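Local coordinates for protein putative glucoamylase (Bacteroides uniformis, PDB 4GL3) that is a putative glucoamylase that probably hydrolyses glycosidic bonds in starch-like or related glucans, though its true substrate remains unconfirmed, at residues V22-F27 and Q381-I385; H35-A41 and T51-S57; M62-V66 and I384-I388; G297-W301 and E342-F347. All blocks are in the same frame, centred on the assembly; numbering follows the deposited sequence.

Contact 1 (V22-F27 and Q381-I385); sequences VQKQTF and QGPII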
loop_
_atom_site.group_PDB
_atom_site.type_symbol
_atom_site.label_atom_id
_atom_site.label_comp_id
_atom_site.label_asym_id
_atom_site.label_seq_id
_atom_site.Cartn_x
_atom_site.Cartn_y
_atom_site.Cartn_z
ATOM N N VAL A 22 -1.706 12.337 13.911
ATOM C CA VAL A 22 -0.963 11.236 13.295
ATOM C C VAL A 22 -0.859 11.458 11.766
ATOM O O VAL A 22 0.219 11.342 11.161
ATOM C CB VAL A 22 -1.579 9.871 13.672
ATOM C CG1 VAL A 22 -1.007 8.719 12.820
ATOM C CG2 VAL A 22 -1.368 9.640 15.165
ATOM N N GLN A 23 -1.968 11.852 11.152
ATOM C CA GLN A 23 -1.970 12.119 9.720
ATOM C C GLN A 23 -1.062 13.295 9.356
ATOM O O GLN A 23 -0.310 13.239 8.380
ATOM C CB GLN A 23 -3.401 12.410 9.256
ATOM C CG GLN A 23 -4.342 11.224 9.283
ATOM C CD GLN A 23 -5.692 11.604 8.688
ATOM O OE1 GLN A 23 -6.434 12.372 9.312
ATOM N NE2 GLN A 23 -5.999 11.107 7.461
ATOM N N LYS A 24 -1.142 14.369 10.128
ATOM C CA LYS A 24 -0.366 15.576 9.857
ATOM C C LYS A 24 1.136 15.354 10.030
ATOM O O LYS A 24 1.911 15.819 9.221
ATOM C CB LYS A 24 -0.807 16.686 10.789
ATOM C CG LYS A 24 -0.244 18.104 10.522
ATOM C CD LYS A 24 -0.874 19.045 11.582
ATOM C CE LYS A 24 -0.440 20.491 11.480
ATOM N NZ LYS A 24 -0.857 21.073 10.187
ATOM N N GLN A 25 1.541 14.687 11.106
ATOM C CA GLN A 25 2.956 14.452 11.352
ATOM C C GLN A 25 3.535 13.494 10.299
ATOM O O GLN A 25 4.640 13.722 9.791
ATOM C CB GLN A 25 3.203 13.897 12.762
ATOM C CG GLN A 25 4.662 14.028 13.229
ATOM C CD GLN A 25 4.904 15.296 14.012
ATOM O OE1 GLN A 25 4.167 16.278 13.871
ATOM N NE2 GLN A 25 5.911 15.280 14.854
ATOM N N THR A 26 2.784 12.450 9.958
ATOM C CA THR A 26 3.234 11.453 8.996
ATOM C C THR A 26 3.300 12.071 7.589
ATOM O O THR A 26 4.138 11.705 6.773
ATOM C CB THR A 26 2.353 10.168 9.082
ATOM O OG1 THR A 26 2.206 9.779 10.472
ATOM C CG2 THR A 26 2.957 8.993 8.288
ATOM N N PHE A 27 2.406 13.007 7.315
ATOM C CA PHE A 27 2.335 13.681 6.022
ATOM C C PHE A 27 3.675 14.363 5.675
ATOM O O PHE A 27 4.041 14.483 4.499
ATOM C CB PHE A 27 1.158 14.665 6.016
ATOM C CG PHE A 27 1.011 15.464 4.756
ATOM C CD1 PHE A 27 0.477 14.894 3.622
ATOM C CD2 PHE A 27 1.380 16.787 4.721
ATOM C CE1 PHE A 27 0.320 15.637 2.462
ATOM C CE2 PHE A 27 1.245 17.543 3.565
ATOM C CZ PHE A 27 0.702 16.963 2.428
ATOM N N GLN A 381 4.566 4.228 6.298
ATOM C CA GLN A 381 3.961 5.524 6.603
ATOM C C GLN A 381 2.742 5.856 5.725
ATOM O O GLN A 381 1.760 6.418 6.197
ATOM C CB GLN A 381 5.001 6.651 6.510
ATOM C CG GLN A 381 6.128 6.587 7.552
ATOM C CD GLN A 381 5.662 6.427 9.001
ATOM O OE1 GLN A 381 5.329 5.316 9.468
ATOM N NE2 GLN A 381 5.780 7.474 9.743
ATOM N N GLY A 382 2.798 5.501 4.443
ATOM C CA GLY A 382 1.734 5.838 3.541
ATOM C C GLY A 382 0.373 5.328 3.978
ATOM O O GLY A 382 -0.608 6.099 3.996
ATOM N N PRO A 383 0.294 4.026 4.298
ATOM C CA PRO A 383 -1.015 3.454 4.673
ATOM C C PRO A 383 -1.589 4.029 5.965
ATOM O O PRO A 383 -2.812 4.043 6.125
ATOM C CB PRO A 383 -0.733 1.929 4.794
ATOM C CG PRO A 383 0.486 1.694 3.909
ATOM C CD PRO A 383 1.315 2.966 4.066
ATOM N N ILE A 384 -0.739 4.502 6.861
ATOM C CA ILE A 384 -1.224 5.109 8.088
ATOM C C ILE A 384 -2.041 6.339 7.736
ATOM O O ILE A 384 -3.164 6.470 8.230
ATOM C CB ILE A 384 -0.089 5.463 9.064
ATOM C CG1 ILE A 384 0.602 4.189 9.562
ATOM C CG2 ILE A 384 -0.621 6.302 10.233
ATOM C CD1 ILE A 384 1.922 4.469 10.312
ATOM N N ILE A 385 -1.522 7.201 6.859
ATOM C CA ILE A 385 -2.227 8.446 6.500
ATOM C C ILE A 385 -3.516 8.086 5.777
ATOM O O ILE A 385 -4.598 8.582 6.096
ATOM C CB ILE A 385 -1.413 9.379 5.554
ATOM C CG1 ILE A 385 -0.106 9.816 6.164
ATOM C CG2 ILE A 385 -2.221 10.653 5.214
ATOM C CD1 ILE A 385 0.883 10.386 5.155
#
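Two helices from near the two ends of the chain meet here, 15-27 and 378-393, as expected if the enzyme is an alpha/alpha toroid of the six-hairpin type, in which helices from early and late in the chain come side by side. The short segments run roughly antiparallel, at 147°, with their axes 9.3 Å apart. Ile-385 is the residue most covered. Its CA-CB bond points sideways, but the end of the side chain comes nearer, with CD1 3.7 Å from Phe-27 CA. The CA-CB bond of Thr-26 points toward the partner. Its OG1 turns back to donate to Val-22 O of its own helix (2.6 Å), so the hydroxyl is satisfied at home and the methyl faces the partner: CG2 sits 3.8 Å from Ile-385 CG1 and 3.5 Å from Gln-381 NE2. One turn earlier, Val-22 CG1 packs on Ile-384 CG2 at 3.6 Å. Gln-23 supplies the polar element of this buried interface. Its amide group also bonds to Arg-392 through OE1 and to Glu-389 through NE2, both farther along helix 378-393. Across the segments themselves, Gln-23 NE2 donates to the backbone carbonyl Ile-385 O at 3.2 Å.

Contact 2 (H35-A41 and T51-S57); sequences HPESGLA and TATIGGS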
loop_
_atom_site.group_PDB
_atom_site.type_symbol
_atom_site.label_atom_id
_atom_site.label_comp_id
_atom_site.label_asym_id
_atom_site.label_seq_id
_atom_site.Cartn_x
_atom_site.Cartn_y
_atom_site.Cartn_z
ATOM N N HIS A 35 11.702 14.007 -2.483
ATOM C CA HIS A 35 12.763 14.531 -3.346
ATOM C C HIS A 35 12.326 15.879 -3.965
ATOM O O HIS A 35 11.255 15.957 -4.536
ATOM C CB HIS A 35 13.100 13.546 -4.470
ATOM C CG HIS A 35 13.789 12.313 -4.005
ATOM N ND1 HIS A 35 15.168 12.198 -3.966
ATOM C CD2 HIS A 35 13.288 11.132 -3.574
ATOM C CE1 HIS A 35 15.474 10.998 -3.502
ATOM N NE2 HIS A 35 14.351 10.341 -3.232
ATOM N N PRO A 36 13.160 16.917 -3.888
ATOM C CA PRO A 36 12.673 18.192 -4.422
ATOM C C PRO A 36 12.520 18.234 -5.950
ATOM O O PRO A 36 11.716 19.002 -6.453
ATOM C CB PRO A 36 13.743 19.224 -3.967
ATOM C CG PRO A 36 14.530 18.546 -2.898
ATOM C CD PRO A 36 14.456 17.061 -3.197
ATOM N N GLU A 37 13.299 17.447 -6.679
ATOM C CA GLU A 37 13.328 17.530 -8.139
ATOM C C GLU A 37 12.098 16.843 -8.689
ATOM O O GLU A 37 11.599 17.231 -9.723
ATOM C CB GLU A 37 14.619 16.875 -8.728
ATOM C CG GLU A 37 15.958 17.463 -8.211
ATOM C CD GLU A 37 16.382 17.046 -6.766
ATOM O OE1 GLU A 37 15.682 16.242 -6.074
ATOM O OE2 GLU A 37 17.459 17.513 -6.323
ATOM N N SER A 38 11.596 15.826 -7.990
ATOM C CA SER A 38 10.566 14.966 -8.549
ATOM C C SER A 38 9.265 14.893 -7.767
ATOM O O SER A 38 8.256 14.514 -8.351
ATOM C CB SER A 38 11.110 13.541 -8.674
ATOM O OG SER A 38 11.521 13.005 -7.411
ATOM N N GLY A 39 9.304 15.178 -6.451
ATOM C CA GLY A 39 8.170 14.929 -5.543
ATOM C C GLY A 39 8.009 13.490 -5.076
ATOM O O GLY A 39 7.093 13.164 -4.295
ATOM N N LEU A 40 8.886 12.613 -5.533
ATOM C CA LEU A 40 8.818 11.211 -5.157
ATOM C C LEU A 40 9.324 10.985 -3.727
ATOM O O LEU A 40 10.084 11.799 -3.158
ATOM C CB LEU A 40 9.599 10.321 -6.155
ATOM C CG LEU A 40 9.176 10.302 -7.626
ATOM C CD1 LEU A 40 10.138 9.455 -8.489
ATOM C CD2 LEU A 40 7.712 9.824 -7.745
ATOM N N ALA A 41 8.851 9.886 -3.150
ATOM C CA ALA A 41 9.148 9.512 -1.773
ATOM C C ALA A 41 10.433 8.710 -1.685
ATOM O O ALA A 41 10.725 7.850 -2.540
ATOM C CB ALA A 41 7.979 8.695 -1.199
ATOM N N THR A 51 17.632 7.568 -3.480
ATOM C CA THR A 51 16.639 6.527 -3.777
ATOM C C THR A 51 15.199 6.960 -3.604
ATOM O O THR A 51 14.833 7.481 -2.558
ATOM C CB THR A 51 16.854 5.328 -2.856
ATOM O OG1 THR A 51 18.210 4.988 -2.966
ATOM C CG2 THR A 51 15.945 4.091 -3.246
ATOM N N ALA A 52 14.410 6.788 -4.652
ATOM C CA ALA A 52 12.948 6.993 -4.618
ATOM C C ALA A 52 12.314 5.632 -4.818
ATOM O O ALA A 52 12.821 4.789 -5.579
ATOM C CB ALA A 52 12.515 7.938 -5.714
ATOM N N THR A 53 11.213 5.378 -4.132
ATOM C CA THR A 53 10.500 4.128 -4.315
ATOM C C THR A 53 9.172 4.345 -5.010
ATOM O O THR A 53 8.395 5.231 -4.651
ATOM C CB THR A 53 10.412 3.361 -2.994
ATOM O OG1 THR A 53 9.888 2.056 -3.251
ATOM C CG2 THR A 53 9.590 4.152 -1.928
ATOM N N ILE A 54 8.899 3.549 -6.036
ATOM C CA ILE A 54 7.700 3.795 -6.864
ATOM C C ILE A 54 6.387 3.464 -6.186
ATOM O O ILE A 54 5.438 4.261 -6.321
ATOM C CB ILE A 54 7.827 3.138 -8.268
ATOM C CG1 ILE A 54 8.833 3.970 -9.126
ATOM C CG2 ILE A 54 6.484 2.948 -8.981
ATOM C CD1 ILE A 54 8.364 5.333 -9.691
ATOM N N GLY A 55 6.272 2.299 -5.548
ATOM C CA GLY A 55 5.054 1.915 -4.822
ATOM C C GLY A 55 4.737 2.869 -3.668
ATOM O O GLY A 55 3.606 3.363 -3.518
ATOM N N GLY A 56 5.760 3.154 -2.885
ATOM C CA GLY A 56 5.675 4.147 -1.799
ATOM C C GLY A 56 5.332 5.531 -2.315
ATOM O O GLY A 56 4.621 6.269 -1.647
ATOM N N SER A 57 5.846 5.916 -3.480
ATOM C CA SER A 57 5.485 7.233 -4.055
ATOM C C SER A 57 4.013 7.242 -4.462
ATOM O O SER A 57 3.332 8.271 -4.355
ATOM C CB SER A 57 6.389 7.627 -5.209
ATOM O OG SER A 57 7.733 7.814 -4.741
HETATM O O HOH W 1 5.175 10.646 -4.058
#
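Start with Ser-57 OG, which works in both directions: it accepts from Ala-41 N (2.8 Å) and donates to Thr-53 O (2.7 Å). Thr-53 O also receives the first-turn helix bond from Ser-57 N at 2.9 Å. Thr-53 N donates to Ala-41 O at 3.0 Å, so both backbone polar groups of Ala-41 are satisfied by the 51-57 segment; Ala-41 O also takes a CA-H...O contact from Ala-52 CA at 3.2 Å. His-35 NE2 donates to Thr-51 O (3.0 Å), which lies at the ring edge. The 35-41 loop holds its own shape through Gly-39 N to His-35 O (2.8 Å), His-35 N to Leu-40 O (2.8 Å) and an ST turn, Leu-40 N to Ser-38 OG at 3.3 Å; Ser-38 OG is also hydrogen-bonded to Gly-107 O. Water 1 sits between Gly-39 O (3.2 Å) and Ser-57 O (3.0 Å). The apolar part is small, with Leu-40 CB against Ala-52 CB at 3.8 Å. Thr-53 is the N-cap residue, where strand 51-53 passes into helix 54-69. The loop lies along the edge strand of a three-stranded antiparallel sheet, strand 104-106 pairs with that strand through Ala-52 and Met-105, and Phe-88 of helix 75-90 covers Leu-40.

Contact 3 (M62-V66 and I384-I388); sequences MAIIV and IIVMI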
loop_
_atom_site.group_PDB
_atom_site.type_symbol
_atom_site.label_atom_id
_atom_site.label_comp_id
_atom_site.label_asym_id
_atom_site.label_seq_id
_atom_site.Cartn_x
_atom_site.Cartn_y
_atom_site.Cartn_z
HETATM N N MSE A 62 -1.514 9.499 -2.936
HETATM C CA MSE A 62 -2.748 9.450 -2.165
HETATM C C MSE A 62 -2.667 10.322 -0.903
HETATM O O MSE A 62 -3.646 10.981 -0.552
HETATM C CB MSE A 62 -3.131 8.015 -1.830
HETATM C CG MSE A 62 -3.471 7.212 -3.090
HETATM SE SE MSE A 62 -3.958 5.344 -2.891
HETATM C CE MSE A 62 -2.248 4.429 -3.166
ATOM N N ALA A 63 -1.503 10.337 -0.250
ATOM C CA ALA A 63 -1.261 11.201 0.903
ATOM C C ALA A 63 -1.415 12.678 0.547
ATOM O O ALA A 63 -1.954 13.468 1.341
ATOM C CB ALA A 63 0.114 10.930 1.517
ATOM N N ILE A 64 -0.983 13.075 -0.646
ATOM C CA ILE A 64 -1.170 14.456 -1.062
ATOM C C ILE A 64 -2.680 14.828 -1.127
ATOM O O ILE A 64 -3.090 15.902 -0.647
ATOM C CB ILE A 64 -0.474 14.772 -2.382
ATOM C CG1 ILE A 64 1.040 14.767 -2.150
ATOM C CG2 ILE A 64 -0.924 16.125 -2.942
ATOM C CD1 ILE A 64 1.840 14.573 -3.418
ATOM N N ILE A 65 -3.496 13.949 -1.693
ATOM C CA ILE A 65 -4.941 14.191 -1.778
ATOM C C ILE A 65 -5.555 14.316 -0.365
ATOM O O ILE A 65 -6.330 15.257 -0.104
ATOM C CB ILE A 65 -5.677 13.102 -2.587
ATOM C CG1 ILE A 65 -5.079 12.992 -4.021
ATOM C CG2 ILE A 65 -7.182 13.414 -2.643
ATOM C CD1 ILE A 65 -5.428 11.667 -4.715
ATOM N N VAL A 66 -5.154 13.422 0.548
ATOM C CA VAL A 66 -5.582 13.481 1.960
ATOM C C VAL A 66 -5.197 14.831 2.572
ATOM O O VAL A 66 -6.010 15.526 3.186
ATOM C CB VAL A 66 -4.999 12.304 2.782
ATOM C CG1 VAL A 66 -5.296 12.439 4.285
ATOM C CG2 VAL A 66 -5.531 10.955 2.259
ATOM N N ILE A 384 -0.739 4.502 6.861
ATOM C CA ILE A 384 -1.224 5.109 8.088
ATOM C C ILE A 384 -2.041 6.339 7.736
ATOM O O ILE A 384 -3.164 6.470 8.230
ATOM C CB ILE A 384 -0.089 5.463 9.064
ATOM C CG1 ILE A 384 0.602 4.189 9.562
ATOM C CG2 ILE A 384 -0.621 6.302 10.233
ATOM C CD1 ILE A 384 1.922 4.469 10.312
ATOM N N ILE A 385 -1.522 7.201 6.859
ATOM C CA ILE A 385 -2.227 8.446 6.500
ATOM C C ILE A 385 -3.516 8.086 5.777
ATOM O O ILE A 385 -4.598 8.582 6.096
ATOM C CB ILE A 385 -1.413 9.379 5.554
ATOM C CG1 ILE A 385 -0.106 9.816 6.164
ATOM C CG2 ILE A 385 -2.221 10.653 5.214
ATOM C CD1 ILE A 385 0.883 10.386 5.155
ATOM N N VAL A 386 -3.395 7.229 4.765
ATOM C CA VAL A 386 -4.488 6.995 3.836
ATOM C C VAL A 386 -5.603 6.147 4.413
ATOM O O VAL A 386 -6.762 6.403 4.148
ATOM C CB VAL A 386 -3.958 6.382 2.486
ATOM C CG1 VAL A 386 -5.128 5.967 1.595
ATOM C CG2 VAL A 386 -3.076 7.389 1.769
HETATM N N MSE A 387 -5.280 5.123 5.199
HETATM C CA MSE A 387 -6.323 4.236 5.742
HETATM C C MSE A 387 -7.045 4.921 6.883
HETATM O O MSE A 387 -8.239 4.724 7.046
HETATM C CB MSE A 387 -5.754 2.864 6.172
HETATM C CG MSE A 387 -5.168 2.048 5.004
HETATM SE SE MSE A 387 -6.461 1.581 3.625
HETATM C CE MSE A 387 -7.236 -0.052 4.312
ATOM N N ILE A 388 -6.355 5.787 7.631
ATOM C CA ILE A 388 -7.035 6.632 8.601
ATOM C C ILE A 388 -8.053 7.450 7.834
ATOM O O ILE A 388 -9.224 7.514 8.227
ATOM C CB ILE A 388 -6.091 7.545 9.431
ATOM C CG1 ILE A 388 -5.306 6.707 10.467
ATOM C CG2 ILE A 388 -6.871 8.696 10.115
ATOM C CD1 ILE A 388 -4.135 7.458 11.110
#
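Met-62, a selenomethionine in this crystal, opens the contact with its CB, 3.7 Å from Val-386 CG2. The rest of its side chain then leads off, toward Met-257 and Ile-396. Ala-63 is the point where the backbones come nearest, its CA 6.1 Å from the CA of Val-386. With only a methyl to accommodate, Val-386 CG2 can settle 3.9 Å from Ala-63 N, while Ala-63 CB rests 3.8 Å from Ile-385 CD1. The axes of the two short segments pass at 9.1 Å and cross at 54°, running in broadly the same direction, with no hydrogen bond between them. Ile-64 takes the helix round to its other face and packs on Arg-81, Met-82 and Ile-85 of helix 75-90, and Ile-65 goes to Leu-395 and Leu-399 of helix 395-401. Helix 54-69 is covered by helices on several sides, consistent with a helix packed within the alpha/alpha toroid suggested by the six-hairpin clan. Val-66, one turn on from Met-62 and tied to it by Val-66 N to Met-62 O (3.1 Å), points back at the partner. Its CG1 meets Ile-385 CG2 at 3.7 Å, and its CG2 lies 4.4 Å from Val-386 CG2. Gln-23 of helix 15-27 lies against Val-66 beside this contact.

Contact 4 (G297-W301 and E342-F347); sequences GEKCW and EAMRYF
A salt bridge joins Lys-299 NZ (rotamer m,t,t,m) to Glu-342 OE2 (t,t) at 3.1 Å. Glu-342 OE1 faces water 2 (2.9 Å; 2.6 Å from Glu-298 O) and water 3 (2.6 Å; 3.0 Å from Glu-298 OE1). Water 4 donates to Glu-342 O at 2.6 Å and accepts a weak bond from Lys-299 NZ at 3.5 Å. The loop is a type I beta turn over 297-300, with Glu-298 at -62/-32 and Lys-299 at -89/-16. Cys-300 N bonds to Gly-297 O (3.1 Å) and Gly-297 N to Cys-300 O (2.9 Å), and Cys-300 and Trp-301 extend. The turn lies against helix 337-349 at the margin of the helical domain, with Lys-299 CA 4.8 Å from Ala-343 CA. Lys-299 O receives a CA-H...O contact from Ala-343 CA at 3.4 Å. Tyr-346 (chi1 t, chi2 75°) offers its ring face to Lys-299 CB, a CH-pi contact 4.2 Å from the centroid. Cys-300 (chi1 t) has CB 3.8 Å from Tyr-346 CE2 and SG obliquely 5.1 Å from that centroid. Trp-301 NE1 (chi1 p, chi2 -84°) bonds to Tyr-339 O and lies 3.9 Å from Ala-343 CB. Phe-347 CZ (chi1 m, chi2 -24°) lies 4.1 Å from Trp-301 O.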
loop_
_atom_site.group_PDB
_atom_site.type_symbol
_atom_site.label_atom_id
_atom_site.label_comp_id
_atom_site.label_asym_id
_atom_site.label_seq_id
_atom_site.Cartn_x
_atom_site.Cartn_y
_atom_site.Cartn_z
ATOM N N GLY A 297 -0.176 -7.539 23.505
ATOM C CA GLY A 297 -1.493 -7.439 24.190
ATOM C C GLY A 297 -2.513 -6.610 23.435
ATOM O O GLY A 297 -2.303 -6.239 22.283
ATOM N N GLU A 298 -3.613 -6.309 24.105
ATOM C CA GLU A 298 -4.708 -5.533 23.525
ATOM C C GLU A 298 -4.271 -4.138 23.121
ATOM O O GLU A 298 -4.801 -3.585 22.171
ATOM C CB GLU A 298 -5.859 -5.418 24.532
ATOM C CG GLU A 298 -6.483 -6.777 24.805
ATOM C CD GLU A 298 -7.587 -6.726 25.830
ATOM O OE1 GLU A 298 -8.060 -5.606 26.123
ATOM O OE2 GLU A 298 -7.975 -7.811 26.325
ATOM N N LYS A 299 -3.321 -3.579 23.857
ATOM C CA LYS A 299 -2.839 -2.225 23.608
ATOM C C LYS A 299 -1.694 -2.244 22.631
ATOM O O LYS A 299 -1.351 -1.231 22.070
ATOM C CB LYS A 299 -2.385 -1.600 24.928
ATOM C CG LYS A 299 -3.542 -1.427 25.893
ATOM C CD LYS A 299 -3.344 -0.259 26.839
ATOM C CE LYS A 299 -4.628 0.036 27.610
ATOM N NZ LYS A 299 -5.796 0.110 26.671
ATOM N N CYS A 300 -1.113 -3.414 22.416
ATOM C CA CYS A 300 0.140 -3.518 21.723
ATOM C C CYS A 300 0.128 -4.771 20.843
ATOM O O CYS A 300 0.524 -5.857 21.271
ATOM C CB CYS A 300 1.243 -3.555 22.767
ATOM S SG CYS A 300 2.868 -3.397 22.066
ATOM N N TRP A 301 -0.394 -4.589 19.629
ATOM C CA TRP A 301 -0.554 -5.657 18.642
ATOM C C TRP A 301 -0.276 -5.123 17.262
ATOM O O TRP A 301 -0.291 -3.905 17.045
ATOM C CB TRP A 301 -1.972 -6.236 18.669
ATOM C CG TRP A 301 -3.086 -5.277 18.324
ATOM C CD1 TRP A 301 -3.702 -4.404 19.172
ATOM C CD2 TRP A 301 -3.742 -5.112 17.044
ATOM N NE1 TRP A 301 -4.690 -3.703 18.506
ATOM C CE2 TRP A 301 -4.729 -4.112 17.203
ATOM C CE3 TRP A 301 -3.575 -5.690 15.786
ATOM C CZ2 TRP A 301 -5.552 -3.708 16.166
ATOM C CZ3 TRP A 301 -4.376 -5.277 14.759
ATOM C CH2 TRP A 301 -5.355 -4.295 14.950
ATOM N N GLU A 342 -7.113 1.969 20.066
ATOM C CA GLU A 342 -6.529 1.592 21.360
ATOM C C GLU A 342 -4.976 1.490 21.226
ATOM O O GLU A 342 -4.217 1.993 22.072
ATOM C CB GLU A 342 -7.127 0.254 21.813
ATOM C CG GLU A 342 -6.730 -0.228 23.186
ATOM C CD GLU A 342 -7.616 -1.372 23.685
ATOM O OE1 GLU A 342 -8.341 -2.011 22.876
ATOM O OE2 GLU A 342 -7.605 -1.629 24.904
ATOM N N ALA A 343 -4.523 0.870 20.143
ATOM C CA ALA A 343 -3.091 0.707 19.865
ATOM C C ALA A 343 -2.471 2.069 19.567
ATOM O O ALA A 343 -1.386 2.384 20.054
ATOM C CB ALA A 343 -2.884 -0.250 18.682
HETATM N N MSE A 344 -3.183 2.886 18.791
HETATM C CA MSE A 344 -2.719 4.228 18.448
HETATM C C MSE A 344 -2.458 5.058 19.697
HETATM O O MSE A 344 -1.429 5.719 19.817
HETATM C CB MSE A 344 -3.732 4.947 17.566
HETATM C CG MSE A 344 -3.168 6.183 16.845
HETATM SE SE MSE A 344 -4.553 7.166 15.816
HETATM C CE MSE A 344 -5.029 5.804 14.540
ATOM N N ARG A 345 -3.391 5.023 20.637
ATOM C CA ARG A 345 -3.275 5.837 21.824
ATOM C C ARG A 345 -2.137 5.333 22.711
ATOM O O ARG A 345 -1.439 6.141 23.336
ATOM C CB ARG A 345 -4.601 5.890 22.602
ATOM C CG ARG A 345 -4.619 6.902 23.745
ATOM C CD ARG A 345 -6.035 7.095 24.295
ATOM N NE ARG A 345 -6.918 7.718 23.307
ATOM C CZ ARG A 345 -6.990 9.027 23.067
ATOM N NH1 ARG A 345 -6.233 9.887 23.756
ATOM N NH2 ARG A 345 -7.828 9.479 22.131
ATOM N N TYR A 346 -1.960 4.020 22.775
ATOM C CA TYR A 346 -0.877 3.423 23.561
ATOM C C TYR A 346 0.493 3.814 22.960
ATOM O O TYR A 346 1.418 4.197 23.697
ATOM C CB TYR A 346 -1.039 1.894 23.627
ATOM C CG TYR A 346 0.137 1.188 24.298
ATOM C CD1 TYR A 346 0.306 1.219 25.684
ATOM C CD2 TYR A 346 1.077 0.506 23.539
ATOM C CE1 TYR A 346 1.375 0.568 26.285
ATOM C CE2 TYR A 346 2.146 -0.132 24.128
ATOM C CZ TYR A 346 2.294 -0.087 25.481
ATOM O OH TYR A 346 3.361 -0.726 26.018
ATOM N N PHE A 347 0.592 3.756 21.626
ATOM C CA PHE A 347 1.825 4.078 20.942
ATOM C C PHE A 347 2.190 5.537 21.168
ATOM O O PHE A 347 3.361 5.855 21.334
ATOM C CB PHE A 347 1.737 3.832 19.427
ATOM C CG PHE A 347 1.513 2.393 19.025
ATOM C CD1 PHE A 347 1.873 1.336 19.837
ATOM C CD2 PHE A 347 0.955 2.114 17.794
ATOM C CE1 PHE A 347 1.659 0.026 19.424
ATOM C CE2 PHE A 347 0.749 0.821 17.368
ATOM C CZ PHE A 347 1.100 -0.233 18.191
HETATM O O HOH W 2 -7.140 -3.941 21.015
HETATM O O HOH W 3 -9.159 -4.339 23.642
HETATM O O HOH W 4 -4.783 2.695 24.546
#

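Contacts 1 and 3 form one continuous piece of core. Their centres are about 7 Å apart, both use helix 378-393, and Ile-385 belongs to each, so helices 15-27 and 54-69 are packed on neighbouring faces of the same helix. Contact 2 lies at the other end of helix 54-69, where a strand leads into it; it is buried, yet depends on hydrogen bonds that all involve the backbone, two with a side-chain partner (His-35, Ser-57), where contact 3 has aliphatic packing. Contact 4, about 31 Å between centres from contact 2, is partly buried, and its charged and hydrated side suits that place. The far side of its helix reaches the core: Met-344 SE lies 4.1 Å from Val-22 CG2.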